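Local structure of Tni2 (Pseudomonas fluorescens, 6B12) at residues Arg92-Leu97 and Gly144-Ile149; Ile121-Phe126 and Met134-Ile139; His64-Trp69 and Ala78-Val83. The protein probably acts as an immunity protein, binding its partner toxin, an interbacterial effector, and so protecting the cell that makes it. All blocks are in the same frame, centred on the assembly; numbering follows the deposited sequence.

Interaction 1 (Arg92-Leu97 and Gly144-Ile149); sequences RIADQL and GDIVSI
Strand 145-152, one edge of a five-stranded antiparallel sheet, here meets the start of the other edge strand, 96-99, and the linker before it, consistent with a curled sheet whose two edges approach each other. I146 is the hub. Its CG1 lies beside the backbone N, and from there the side chain runs across the gap so that its CD1 meets L97 CD2 at 3.5 Å, a close methyl-methyl contact. The same methyl lies near A94, while CG1 of I146 crosses I93 CG2 obliquely at 4.2 Å. Further along, I149 CD1 touches L97 CB at 4.0 Å and sits equally close to L97 CD1, so the leucine packs against both isoleucines. I93 turns its other branch toward the loop, placing CD1 3.4 Å from the carbonyl oxygen of G144. Outside this shell, Y108 of strand 102-112 packs on I93, L97 and I146, and its hydroxyl is hydrogen-bonded to A94 O.

G144 adopts a positive phi of 78° in a G1 beta bulge, with D145, opposite D140; V147 and S148 form a classic bulge opposite D138. On the first segment, R92 NH2 and D95 OD1 form a salt bridge whose hydrogen bond is weak. The main chains are linked through one water, which donates to R92 O and to G144 O, at 3.0 Å from each oxygen.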
ATOM      1  N   ARG C  92      18.212  -3.531  -7.970  1.00 17.06           N
ATOM      2  CA  ARG C  92      17.123  -4.309  -7.406  1.00 16.59           C
ATOM      3  C   ARG C  92      17.230  -4.288  -5.884  1.00 16.78           C
ATOM      4  O   ARG C  92      18.292  -4.600  -5.320  1.00 18.55           O
ATOM      5  CB  ARG C  92      17.196  -5.749  -7.933  1.00 18.48           C
ATOM      6  CG  ARG C  92      16.096  -6.673  -7.422  1.00 17.96           C
ATOM      7  CD  ARG C  92      16.365  -8.095  -7.875  1.00 19.89           C
ATOM      8  NE  ARG C  92      15.375  -9.031  -7.351  1.00 24.94           N
ATOM      9  CZ  ARG C  92      15.350  -9.476  -6.101  1.00 29.11           C
ATOM     10  NH1 ARG C  92      16.266  -9.073  -5.220  1.00 29.80           N
ATOM     11  NH2 ARG C  92      14.415 -10.349  -5.730  1.00 35.47           N
ATOM     12  N   ILE C  93      16.149  -3.899  -5.215  1.00 15.76           N
ATOM     13  CA  ILE C  93      16.153  -3.831  -3.760  1.00 16.87           C
ATOM     14  C   ILE C  93      15.846  -5.220  -3.200  1.00 19.68           C
ATOM     15  O   ILE C  93      14.965  -5.929  -3.704  1.00 20.56           O
ATOM     16  CB  ILE C  93      15.133  -2.785  -3.272  1.00 15.32           C
ATOM     17  CG1 ILE C  93      15.402  -1.390  -3.872  1.00 16.20           C
ATOM     18  CG2 ILE C  93      15.049  -2.775  -1.741  1.00 16.24           C
ATOM     19  CD1 ILE C  93      16.805  -0.835  -3.578  1.00 17.31           C
ATOM     20  N   ALA C  94      16.565  -5.615  -2.149  1.00 22.02           N
ATOM     21  CA  ALA C  94      16.366  -6.937  -1.561  1.00 24.67           C
ATOM     22  C   ALA C  94      14.932  -7.103  -1.049  1.00 24.43           C
ATOM     23  O   ALA C  94      14.399  -6.213  -0.381  1.00 26.58           O
ATOM     24  CB  ALA C  94      17.369  -7.145  -0.419  1.00 24.60           C
ATOM     25  N   ASP C  95      14.296  -8.245  -1.370  1.00 23.33           N
ATOM     26  CA  ASP C  95      13.014  -8.578  -0.746  1.00 23.31           C
ATOM     27  C   ASP C  95      13.089  -9.894   0.029  1.00 23.70           C
ATOM     28  O   ASP C  95      12.063 -10.540   0.283  1.00 24.85           O
ATOM     29  CB  ASP C  95      11.851  -8.581  -1.751  1.00 27.58           C
ATOM     30  CG  ASP C  95      12.085  -9.463  -2.970  1.00 31.14           C
ATOM     31  OD1 ASP C  95      12.855 -10.436  -2.899  1.00 32.21           O
ATOM     32  OD2 ASP C  95      11.448  -9.179  -4.012  1.00 33.12           O
ATOM     33  N   GLN C  96      14.290 -10.300   0.408  1.00 22.62           N
ATOM     34  CA  GLN C  96      14.499 -11.279   1.470  1.00 24.80           C
ATOM     35  C   GLN C  96      15.218 -10.525   2.573  1.00 26.82           C
ATOM     36  O   GLN C  96      16.360 -10.089   2.388  1.00 27.70           O
ATOM     37  CB  GLN C  96      15.302 -12.480   0.980  1.00 27.28           C
ATOM     38  CG  GLN C  96      14.477 -13.411   0.140  1.00 41.59           C
ATOM     39  CD  GLN C  96      15.278 -14.555  -0.421  1.00 41.16           C
ATOM     40  OE1 GLN C  96      16.427 -14.778  -0.034  1.00 42.61           O
ATOM     41  NE2 GLN C  96      14.675 -15.290  -1.341  1.00 45.18           N
ATOM     42  N   LEU C  97      14.534 -10.344   3.696  1.00 22.21           N
ATOM     43  CA  LEU C  97      14.941  -9.427   4.745  1.00 22.15           C
ATOM     44  C   LEU C  97      15.200 -10.182   6.036  1.00 23.74           C
ATOM     45  O   LEU C  97      14.498 -11.149   6.360  1.00 20.40           O
ATOM     46  CB  LEU C  97      13.862  -8.371   4.983  1.00 26.36           C
ATOM     47  CG  LEU C  97      13.469  -7.590   3.729  1.00 33.42           C
ATOM     48  CD1 LEU C  97      12.400  -6.539   4.027  1.00 27.27           C
ATOM     49  CD2 LEU C  97      14.701  -6.985   3.100  1.00 29.06           C
ATOM     50  N   GLY C 144      20.995   2.779  -2.738  1.00 20.27           N
ATOM     51  CA  GLY C 144      20.326   1.555  -3.095  1.00 19.11           C
ATOM     52  C   GLY C 144      20.202   0.579  -1.953  1.00 21.48           C
ATOM     53  O   GLY C 144      19.861  -0.588  -2.196  1.00 28.53           O
ATOM     54  N   ASP C 145      20.438   1.018  -0.714  1.00 20.83           N
ATOM     55  CA  ASP C 145      20.443   0.128   0.434  1.00 26.50           C
ATOM     56  C   ASP C 145      19.278   0.376   1.384  1.00 21.80           C
ATOM     57  O   ASP C 145      18.820   1.496   1.582  1.00 17.59           O
ATOM     58  CB  ASP C 145      21.751   0.242   1.201  1.00 35.31           C
ATOM     59  CG  ASP C 145      22.915  -0.308   0.413  1.00 38.94           C
ATOM     60  OD1 ASP C 145      22.680  -1.122  -0.514  1.00 35.81           O
ATOM     61  OD2 ASP C 145      24.047   0.075   0.716  1.00 36.02           O
ATOM     62  N   ILE C 146      18.799  -0.701   1.985  1.00 20.53           N
ATOM     63  CA  ILE C 146      17.774  -0.561   3.004  1.00 18.23           C
ATOM     64  C   ILE C 146      18.346   0.148   4.218  1.00 20.32           C
ATOM     65  O   ILE C 146      19.466  -0.140   4.664  1.00 27.36           O
ATOM     66  CB  ILE C 146      17.220  -1.943   3.373  1.00 18.52           C
ATOM     67  CG1 ILE C 146      16.434  -2.457   2.172  1.00 20.69           C
ATOM     68  CG2 ILE C 146      16.393  -1.829   4.629  1.00 18.90           C
ATOM     69  CD1 ILE C 146      16.075  -3.923   2.256  1.00 22.82           C
ATOM     70  N   VAL C 147      17.576   1.096   4.742  1.00 19.99           N
ATOM     71  CA  VAL C 147      17.943   1.857   5.931  1.00 18.38           C
ATOM     72  C   VAL C 147      17.416   1.194   7.180  1.00 20.89           C
ATOM     73  O   VAL C 147      18.183   0.927   8.110  1.00 22.95           O
ATOM     74  CB  VAL C 147      17.414   3.307   5.805  1.00 22.69           C
ATOM     75  CG1 VAL C 147      17.598   4.062   7.112  1.00 31.83           C
ATOM     76  CG2 VAL C 147      18.122   4.026   4.672  1.00 27.17           C
ATOM     77  N   SER C 148      16.123   0.866   7.192  1.00 19.18           N
ATOM     78  CA  SER C 148      15.508   0.270   8.369  1.00 21.49           C
ATOM     79  C   SER C 148      14.240  -0.465   7.992  1.00 19.84           C
ATOM     80  O   SER C 148      13.617  -0.193   6.956  1.00 18.70           O
ATOM     81  CB  SER C 148      15.175   1.316   9.422  1.00 25.69           C
ATOM     82  OG  SER C 148      14.297   2.253   8.844  1.00 23.53           O
ATOM     83  N   ILE C 149      13.852  -1.390   8.874  1.00 18.28           N
ATOM     84  CA  ILE C 149      12.617  -2.145   8.745  1.00 19.80           C
ATOM     85  C   ILE C 149      11.858  -2.044  10.061  1.00 25.60           C
ATOM     86  O   ILE C 149      12.453  -2.183  11.134  1.00 26.69           O
ATOM     87  CB  ILE C 149      12.894  -3.622   8.405  1.00 21.80           C
ATOM     88  CG1 ILE C 149      13.767  -3.750   7.149  1.00 24.38           C
ATOM     89  CG2 ILE C 149      11.601  -4.375   8.237  1.00 25.21           C
ATOM     90  CD1 ILE C 149      14.561  -5.089   7.090  1.00 29.82           C
TER
HETATM   91  O   HOH W   1      20.075  -3.440  -3.172  1.00 32.55           O

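Interaction 2 (Ile121-Phe126 and Met134-Ile139)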
ATOM      1  N   ILE C 121      15.531   9.191   0.941  1.00 12.47           N
ATOM      2  CA  ILE C 121      14.871   8.028   1.549  1.00 13.83           C
ATOM      3  C   ILE C 121      13.433   7.953   1.069  1.00 16.66           C
ATOM      4  O   ILE C 121      12.705   8.948   1.120  1.00 17.80           O
ATOM      5  CB  ILE C 121      14.916   8.107   3.085  1.00 15.74           C
ATOM      6  CG1 ILE C 121      16.368   8.098   3.574  1.00 21.02           C
ATOM      7  CG2 ILE C 121      14.166   6.914   3.702  1.00 18.42           C
ATOM      8  CD1 ILE C 121      16.540   8.437   5.082  1.00 19.14           C
ATOM      9  N   PHE C 122      13.008   6.754   0.644  1.00 14.96           N
ATOM     10  CA  PHE C 122      11.603   6.482   0.380  1.00 12.46           C
ATOM     11  C   PHE C 122      11.201   5.243   1.173  1.00 15.33           C
ATOM     12  O   PHE C 122      12.043   4.542   1.748  1.00 14.75           O
ATOM     13  CB  PHE C 122      11.329   6.298  -1.123  1.00 13.68           C
ATOM     14  CG  PHE C 122      11.973   5.070  -1.706  1.00 13.28           C
ATOM     15  CD1 PHE C 122      13.295   5.090  -2.132  1.00 13.90           C
ATOM     16  CD2 PHE C 122      11.236   3.894  -1.844  1.00 12.56           C
ATOM     17  CE1 PHE C 122      13.887   3.962  -2.675  1.00 13.61           C
ATOM     18  CE2 PHE C 122      11.823   2.734  -2.377  1.00 17.98           C
ATOM     19  CZ  PHE C 122      13.131   2.760  -2.804  1.00 13.24           C
ATOM     20  N   THR C 123       9.898   4.991   1.226  1.00 13.30           N
ATOM     21  CA  THR C 123       9.357   3.885   2.013  1.00 13.60           C
ATOM     22  C   THR C 123       8.544   2.963   1.123  1.00 12.70           C
ATOM     23  O   THR C 123       7.689   3.420   0.365  1.00 15.32           O
ATOM     24  CB  THR C 123       8.456   4.408   3.135  1.00 19.36           C
ATOM     25  OG1 THR C 123       9.200   5.272   4.004  1.00 20.12           O
ATOM     26  CG2 THR C 123       7.907   3.240   3.961  1.00 20.30           C
ATOM     27  N   CYS C 124       8.763   1.652   1.254  1.00 12.35           N
ATOM     28  CA  CYS C 124       7.928   0.692   0.549  1.00 16.44           C
ATOM     29  C   CYS C 124       7.437  -0.328   1.563  1.00 16.22           C
ATOM     30  O   CYS C 124       8.186  -0.740   2.467  1.00 17.86           O
ATOM     31  CB  CYS C 124       8.697   0.029  -0.591  1.00 17.87           C
ATOM     32  SG  CYS C 124       7.665  -0.895  -1.765  1.00 19.85           S
HETATM   33  N   MSE C 125       6.161  -0.670   1.443  1.00 14.03           N
HETATM   34  CA  MSE C 125       5.511  -1.565   2.393  1.00 14.93           C
HETATM   35  C   MSE C 125       5.729  -2.992   1.913  1.00 20.80           C
HETATM   36  O   MSE C 125       5.489  -3.301   0.754  1.00 18.10           O
HETATM   37  CB  MSE C 125       4.023  -1.213   2.512  1.00 15.78           C
HETATM   38  CG  MSE C 125       3.771   0.242   2.862  1.00 22.81           C
HETATM   39 SE   MSE C 125       4.661   0.804   4.522  0.73 27.40          SE
HETATM   40  CE  MSE C 125       3.805  -0.525   5.598  1.00 17.78           C
ATOM     41  N   PHE C 126       6.169  -3.857   2.826  1.00 18.67           N
ATOM     42  CA  PHE C 126       6.646  -5.201   2.515  1.00 16.46           C
ATOM     43  C   PHE C 126       5.733  -6.204   3.207  1.00 15.35           C
ATOM     44  O   PHE C 126       5.488  -6.080   4.411  1.00 17.05           O
ATOM     45  CB  PHE C 126       8.093  -5.327   3.016  1.00 16.35           C
ATOM     46  CG  PHE C 126       8.701  -6.717   2.961  1.00 17.05           C
ATOM     47  CD1 PHE C 126       9.418  -7.131   1.851  1.00 22.53           C
ATOM     48  CD2 PHE C 126       8.665  -7.550   4.075  1.00 19.32           C
ATOM     49  CE1 PHE C 126      10.032  -8.379   1.834  1.00 18.89           C
ATOM     50  CE2 PHE C 126       9.281  -8.796   4.066  1.00 23.20           C
ATOM     51  CZ  PHE C 126       9.955  -9.218   2.954  1.00 20.03           C
HETATM   52  N   MSE C 134       2.898  -6.998   7.707  1.00 27.32           N
HETATM   53  CA  MSE C 134       3.369  -5.840   6.954  1.00 26.32           C
HETATM   54  C   MSE C 134       4.541  -5.198   7.665  1.00 24.59           C
HETATM   55  O   MSE C 134       4.536  -5.046   8.898  1.00 24.48           O
HETATM   56  CB  MSE C 134       2.264  -4.788   6.774  1.00 27.32           C
HETATM   57  CG  MSE C 134       0.997  -5.280   6.087  1.00 39.37           C
HETATM   58 SE   MSE C 134       1.356  -5.918   4.273  1.00 44.58          SE
HETATM   59  CE  MSE C 134       2.498  -4.474   3.634  1.00 27.84           C
ATOM     60  N   PHE C 135       5.535  -4.806   6.885  1.00 23.45           N
ATOM     61  CA  PHE C 135       6.696  -4.117   7.413  1.00 21.97           C
ATOM     62  C   PHE C 135       6.918  -2.859   6.601  1.00 24.83           C
ATOM     63  O   PHE C 135       6.809  -2.877   5.376  1.00 21.68           O
ATOM     64  CB  PHE C 135       7.939  -4.984   7.363  1.00 21.20           C
ATOM     65  CG  PHE C 135       7.892  -6.111   8.328  1.00 23.29           C
ATOM     66  CD1 PHE C 135       7.173  -7.255   8.034  1.00 22.98           C
ATOM     67  CD2 PHE C 135       8.548  -6.017   9.540  1.00 25.93           C
ATOM     68  CE1 PHE C 135       7.101  -8.302   8.943  1.00 24.40           C
ATOM     69  CE2 PHE C 135       8.495  -7.064  10.450  1.00 24.39           C
ATOM     70  CZ  PHE C 135       7.772  -8.199  10.151  1.00 27.85           C
ATOM     71  N   ARG C 136       7.214  -1.779   7.299  1.00 20.83           N
ATOM     72  CA  ARG C 136       7.651  -0.544   6.662  1.00 20.22           C
ATOM     73  C   ARG C 136       9.149  -0.640   6.412  1.00 18.91           C
ATOM     74  O   ARG C 136       9.926  -0.873   7.356  1.00 19.36           O
ATOM     75  CB  ARG C 136       7.321   0.644   7.561  1.00 21.47           C
ATOM     76  CG  ARG C 136       8.058   1.901   7.156  1.00 19.76           C
ATOM     77  CD  ARG C 136       7.723   3.034   8.108  1.00 24.06           C
ATOM     78  NE  ARG C 136       8.657   4.145   7.917  1.00 20.48           N
ATOM     79  CZ  ARG C 136       8.600   5.274   8.605  1.00 27.84           C
ATOM     80  NH1 ARG C 136       7.642   5.443   9.518  1.00 25.07           N
ATOM     81  NH2 ARG C 136       9.486   6.234   8.370  1.00 25.97           N
ATOM     82  N   VAL C 137       9.559  -0.493   5.152  1.00 18.63           N
ATOM     83  CA  VAL C 137      10.964  -0.604   4.763  1.00 17.61           C
ATOM     84  C   VAL C 137      11.403   0.735   4.190  1.00 17.14           C
ATOM     85  O   VAL C 137      10.942   1.151   3.124  1.00 17.61           O
ATOM     86  CB  VAL C 137      11.200  -1.742   3.762  1.00 17.90           C
ATOM     87  CG1 VAL C 137      12.717  -1.887   3.461  1.00 17.03           C
ATOM     88  CG2 VAL C 137      10.644  -3.052   4.317  1.00 18.64           C
ATOM     89  N   ASP C 138      12.278   1.417   4.909  1.00 16.42           N
ATOM     90  CA  ASP C 138      12.847   2.670   4.440  1.00 16.89           C
ATOM     91  C   ASP C 138      14.140   2.370   3.700  1.00 15.35           C
ATOM     92  O   ASP C 138      14.974   1.597   4.180  1.00 18.05           O
ATOM     93  CB  ASP C 138      13.117   3.614   5.614  1.00 16.70           C
ATOM     94  CG  ASP C 138      11.842   4.237   6.179  1.00 23.11           C
ATOM     95  OD1 ASP C 138      10.716   3.865   5.761  1.00 26.60           O
ATOM     96  OD2 ASP C 138      11.958   5.111   7.053  1.00 27.10           O
ATOM     97  N   ILE C 139      14.307   3.001   2.539  1.00 15.37           N
ATOM     98  CA  ILE C 139      15.373   2.689   1.597  1.00 15.02           C
ATOM     99  C   ILE C 139      16.044   3.998   1.175  1.00 14.74           C
ATOM    100  O   ILE C 139      15.353   4.963   0.859  1.00 15.47           O
ATOM    101  CB  ILE C 139      14.811   1.940   0.370  1.00 15.71           C
ATOM    102  CG1 ILE C 139      14.202   0.595   0.826  1.00 16.15           C
ATOM    103  CG2 ILE C 139      15.894   1.709  -0.700  1.00 18.60           C
ATOM    104  CD1 ILE C 139      13.075   0.095  -0.075  1.00 17.28           C
TER
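F122 and I139 form the apolar heart of this antiparallel beta hairpin. The F122 ring takes the crowded position between its own backbone N and carbonyl carbon (chi1 67°), which lays it across the facing strand. I139 CB sits over one face of that ring, offset toward the rim, as a CH-pi contact 4.0 Å from the ring centroid. The CG2 branch of I139 reaches F122 CE1 at 3.6 Å, and its CD1 lies on the same side of the ring, near CE2. On the same face of the sheet, V137 CG2 packs on F126 CB at 3.7 Å.

The main chains hold this register with paired N-H...O bonds at F122-I139, C124-V137 and F126-F135. On the reverse face the selenium of selenomethionine M125, its chain bent at chi2 and chi3, folds back to R136 CB, 4.0 Å away, and T123 CG2 touches R136 CG at 3.5 Å.

Polar groups gather beyond. R136 extends from CG to NE and grips D138 side-on, NE to OD1 at 3.0 Å with an almost straight bond (176°) and NH2 to the syn lone pair of OD2. T123 OG1 donates to the same OD1 from above the carboxylate plane, at 2.7 Å. With two donors on OD1 and Q116 NE2 as a second donor to OD2, the carboxylate would be expected to stay ionised. F114 makes a cation-pi contact with R136.

Strand 102-112 flanks the hairpin beside 121-126, and strand 145-152 beside 134-139, where H151 stacks on F135; L80 and V82 of strand 78-84 pack on the face bearing F122, C124 and I139.

Interaction 3 (His64-Trp69 and Ala78-Val83); sequences HLAILW and ATLYVV
Main-chain hydrogen bonds supply the regular part of this contact. L65 pairs with V83, I67 with Y81 and W69 with T79, each pair giving two N-H...O bonds, nearly straight in the first two and more bent in the third; that from I67 N to Y81 O measures 2.8 Å and lies nearly along the C=O axis. Between them A66-V82 and L68-L80 are non-hydrogen-bonded pairs, and CA-H...O contacts line the seam, with A78 CA only 3.0 Å from W69 O.

The aromatic interaction stands on the face carrying L65, I67, W69, T79, Y81 and V83. W69 CG is anti to the backbone N (chi1 -170°), so the indole rises from the sheet, while Y81 CG is anti to its carbonyl carbon and its ring extends along the hairpin toward the W69 end. The edge of Y81 is directed at the face of the five-membered ring of W69 in an offset edge-to-face pair, the planes at 88° and the centroids 5.8 Å apart. Y81 CE2 also reaches W69 CB at 3.8 Å, a carbon lying at the tyrosine edge in its plane.

Aliphatic contacts occupy both faces. Beside the aromatic pair I67 CG1 crosses V83 CG2 obliquely at 3.8 Å. On the opposite face L68, its CG anti to the backbone N, bends its CD1 to A78 CB (3.7 Å) and toward L80 CB, and A66 CB meets L80 CD1 at 4.3 Å.

Polar side-chain ends look elsewhere: H64 ND1 is hydrogen-bonded to D61 OD2, and T79 OG1 to D71 OD2. Basic side-chain atoms of another protein chain pack on L68 and on A78. The two strands are the central hairpin of a four-stranded antiparallel beta meander, flanked by 54-58 and 90-92.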
ATOM      1  N   HIS C  64      16.097   9.988  -8.347  1.00 14.50           N
ATOM      2  CA  HIS C  64      15.842   8.565  -8.454  1.00 15.12           C
ATOM      3  C   HIS C  64      14.351   8.347  -8.573  1.00 14.18           C
ATOM      4  O   HIS C  64      13.536   9.145  -8.091  1.00 14.39           O
ATOM      5  CB  HIS C  64      16.376   7.811  -7.223  1.00 13.65           C
ATOM      6  CG  HIS C  64      17.845   7.952  -7.035  1.00 13.31           C
ATOM      7  ND1 HIS C  64      18.405   8.906  -6.210  1.00 12.51           N
ATOM      8  CD2 HIS C  64      18.876   7.254  -7.566  1.00 13.96           C
ATOM      9  CE1 HIS C  64      19.718   8.776  -6.229  1.00 17.64           C
ATOM     10  NE2 HIS C  64      20.033   7.793  -7.053  1.00 15.63           N
ATOM     11  N   LEU C  65      13.998   7.225  -9.188  1.00 15.29           N
ATOM     12  CA  LEU C  65      12.637   6.727  -9.154  1.00 13.76           C
ATOM     13  C   LEU C  65      12.644   5.381  -8.445  1.00 15.14           C
ATOM     14  O   LEU C  65      13.605   4.611  -8.558  1.00 17.04           O
ATOM     15  CB  LEU C  65      12.069   6.567 -10.565  1.00 12.87           C
ATOM     16  CG  LEU C  65      12.023   7.925 -11.308  1.00 16.66           C
ATOM     17  CD1 LEU C  65      13.196   7.983 -12.279  1.00 17.34           C
ATOM     18  CD2 LEU C  65      10.703   8.089 -12.019  1.00 20.38           C
ATOM     19  N   ALA C  66      11.602   5.115  -7.682  1.00 12.57           N
ATOM     20  CA  ALA C  66      11.389   3.776  -7.152  1.00 11.88           C
ATOM     21  C   ALA C  66      10.272   3.157  -7.976  1.00 12.62           C
ATOM     22  O   ALA C  66       9.208   3.762  -8.133  1.00 14.66           O
ATOM     23  CB  ALA C  66      11.023   3.805  -5.673  1.00 13.18           C
ATOM     24  N   ILE C  67      10.516   1.954  -8.491  1.00 14.93           N
ATOM     25  CA  ILE C  67       9.614   1.321  -9.437  1.00 13.49           C
ATOM     26  C   ILE C  67       9.277  -0.049  -8.884  1.00 13.46           C
ATOM     27  O   ILE C  67      10.169  -0.889  -8.771  1.00 15.41           O
ATOM     28  CB  ILE C  67      10.256   1.158 -10.826  1.00 14.54           C
ATOM     29  CG1 ILE C  67      10.834   2.475 -11.374  1.00 19.35           C
ATOM     30  CG2 ILE C  67       9.233   0.534 -11.769  1.00 15.63           C
ATOM     31  CD1 ILE C  67       9.812   3.464 -11.681  1.00 19.88           C
ATOM     32  N   LEU C  68       8.004  -0.291  -8.589  1.00 11.86           N
ATOM     33  CA  LEU C  68       7.545  -1.626  -8.202  1.00 11.44           C
ATOM     34  C   LEU C  68       6.975  -2.281  -9.453  1.00 15.74           C
ATOM     35  O   LEU C  68       5.944  -1.845  -9.976  1.00 16.76           O
ATOM     36  CB  LEU C  68       6.514  -1.526  -7.091  1.00 15.24           C
ATOM     37  CG  LEU C  68       6.058  -2.867  -6.539  1.00 13.48           C
ATOM     38  CD1 LEU C  68       7.234  -3.690  -5.990  1.00 14.06           C
ATOM     39  CD2 LEU C  68       5.033  -2.572  -5.467  1.00 18.18           C
ATOM     40  N   TRP C  69       7.643  -3.337  -9.914  1.00 13.04           N
ATOM     41  CA  TRP C  69       7.492  -3.892 -11.252  1.00 13.78           C
ATOM     42  C   TRP C  69       6.737  -5.211 -11.165  1.00 16.10           C
ATOM     43  O   TRP C  69       7.223  -6.145 -10.525  1.00 15.70           O
ATOM     44  CB  TRP C  69       8.892  -4.109 -11.818  1.00 14.41           C
ATOM     45  CG  TRP C  69       9.056  -4.464 -13.257  1.00 17.48           C
ATOM     46  CD1 TRP C  69       9.275  -5.721 -13.787  1.00 19.91           C
ATOM     47  CD2 TRP C  69       9.159  -3.547 -14.340  1.00 16.72           C
ATOM     48  NE1 TRP C  69       9.479  -5.620 -15.145  1.00 22.07           N
ATOM     49  CE2 TRP C  69       9.426  -4.294 -15.501  1.00 16.38           C
ATOM     50  CE3 TRP C  69       9.069  -2.147 -14.436  1.00 17.59           C
ATOM     51  CZ2 TRP C  69       9.561  -3.696 -16.748  1.00 25.75           C
ATOM     52  CZ3 TRP C  69       9.203  -1.560 -15.680  1.00 18.92           C
ATOM     53  CH2 TRP C  69       9.453  -2.331 -16.807  1.00 22.34           C
ATOM     54  N   ALA C  78       5.946  -9.067  -7.617  1.00 16.37           N
ATOM     55  CA  ALA C  78       6.550  -7.825  -8.077  1.00 15.88           C
ATOM     56  C   ALA C  78       7.960  -7.728  -7.518  1.00 19.63           C
ATOM     57  O   ALA C  78       8.286  -8.350  -6.501  1.00 18.99           O
ATOM     58  CB  ALA C  78       5.713  -6.619  -7.649  1.00 20.00           C
ATOM     59  N   THR C  79       8.790  -6.916  -8.188  1.00 14.91           N
ATOM     60  CA  THR C  79      10.160  -6.655  -7.759  1.00 12.91           C
ATOM     61  C   THR C  79      10.360  -5.143  -7.676  1.00 14.17           C
ATOM     62  O   THR C  79       9.914  -4.412  -8.561  1.00 16.01           O
ATOM     63  CB  THR C  79      11.173  -7.266  -8.743  1.00 17.87           C
ATOM     64  OG1 THR C  79      10.977  -8.691  -8.821  1.00 20.76           O
ATOM     65  CG2 THR C  79      12.597  -6.987  -8.295  1.00 19.94           C
ATOM     66  N   LEU C  80      11.029  -4.691  -6.622  1.00 14.34           N
ATOM     67  CA  LEU C  80      11.288  -3.266  -6.422  1.00 11.93           C
ATOM     68  C   LEU C  80      12.656  -2.893  -6.973  1.00 14.96           C
ATOM     69  O   LEU C  80      13.658  -3.539  -6.648  1.00 15.54           O
ATOM     70  CB  LEU C  80      11.201  -2.935  -4.932  1.00 14.93           C
ATOM     71  CG  LEU C  80      11.537  -1.492  -4.556  1.00 13.57           C
ATOM     72  CD1 LEU C  80      10.552  -0.481  -5.178  1.00 13.06           C
ATOM     73  CD2 LEU C  80      11.604  -1.384  -3.012  1.00 14.99           C
ATOM     74  N   TYR C  81      12.699  -1.827  -7.779  1.00 13.23           N
ATOM     75  CA  TYR C  81      13.933  -1.286  -8.332  1.00 12.38           C
ATOM     76  C   TYR C  81      14.036   0.189  -7.989  1.00 14.19           C
ATOM     77  O   TYR C  81      13.030   0.889  -7.922  1.00 16.28           O
ATOM     78  CB  TYR C  81      13.977  -1.409  -9.857  1.00 15.24           C
ATOM     79  CG  TYR C  81      13.879  -2.831 -10.344  1.00 15.58           C
ATOM     80  CD1 TYR C  81      15.021  -3.619 -10.469  1.00 13.93           C
ATOM     81  CD2 TYR C  81      12.640  -3.395 -10.645  1.00 17.01           C
ATOM     82  CE1 TYR C  81      14.927  -4.938 -10.911  1.00 19.46           C
ATOM     83  CE2 TYR C  81      12.534  -4.699 -11.086  1.00 17.52           C
ATOM     84  CZ  TYR C  81      13.685  -5.471 -11.213  1.00 21.89           C
ATOM     85  OH  TYR C  81      13.596  -6.775 -11.655  1.00 21.78           O
ATOM     86  N   VAL C  82      15.268   0.646  -7.796  1.00 13.89           N
ATOM     87  CA  VAL C  82      15.589   2.078  -7.768  1.00 12.76           C
ATOM     88  C   VAL C  82      16.301   2.385  -9.070  1.00 13.95           C
ATOM     89  O   VAL C  82      17.334   1.784  -9.372  1.00 17.71           O
ATOM     90  CB  VAL C  82      16.463   2.443  -6.562  1.00 16.37           C
ATOM     91  CG1 VAL C  82      16.905   3.912  -6.654  1.00 18.03           C
ATOM     92  CG2 VAL C  82      15.688   2.203  -5.291  1.00 17.99           C
ATOM     93  N   VAL C  83      15.752   3.316  -9.844  1.00 14.47           N
ATOM     94  CA  VAL C  83      16.280   3.661 -11.155  1.00 11.92           C
ATOM     95  C   VAL C  83      16.840   5.071 -11.079  1.00 15.60           C
ATOM     96  O   VAL C  83      16.215   5.955 -10.497  1.00 15.30           O
ATOM     97  CB  VAL C  83      15.177   3.578 -12.231  1.00 11.58           C
ATOM     98  CG1 VAL C  83      15.716   3.944 -13.592  1.00 14.58           C
ATOM     99  CG2 VAL C  83      14.528   2.162 -12.249  1.00 16.62           C
TER

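Overall arrangement
Interactions 2 and 3 are buried hairpins of inner strands in two different sheets, whereas interaction 1 is partly buried and joins one edge of the sheet holding interaction 2 to the other and to the linker leading from the four-stranded sheet. The two hairpins touch through side chains, F122 on A66 and V82, and I139 on L80. Segment 92-97 connects the sheets in sequence: I93 N lies 2.9 Å from L80 O, a probable hydrogen bond, while 144-149 continues the sheet beside 134-139. Chemistry follows place: backbone ladders govern interactions 2 and 3, with a salt-bridged polar face on the former and an aromatic pair on the latter, while interaction 1 relies on aliphatic tips and a bridging water.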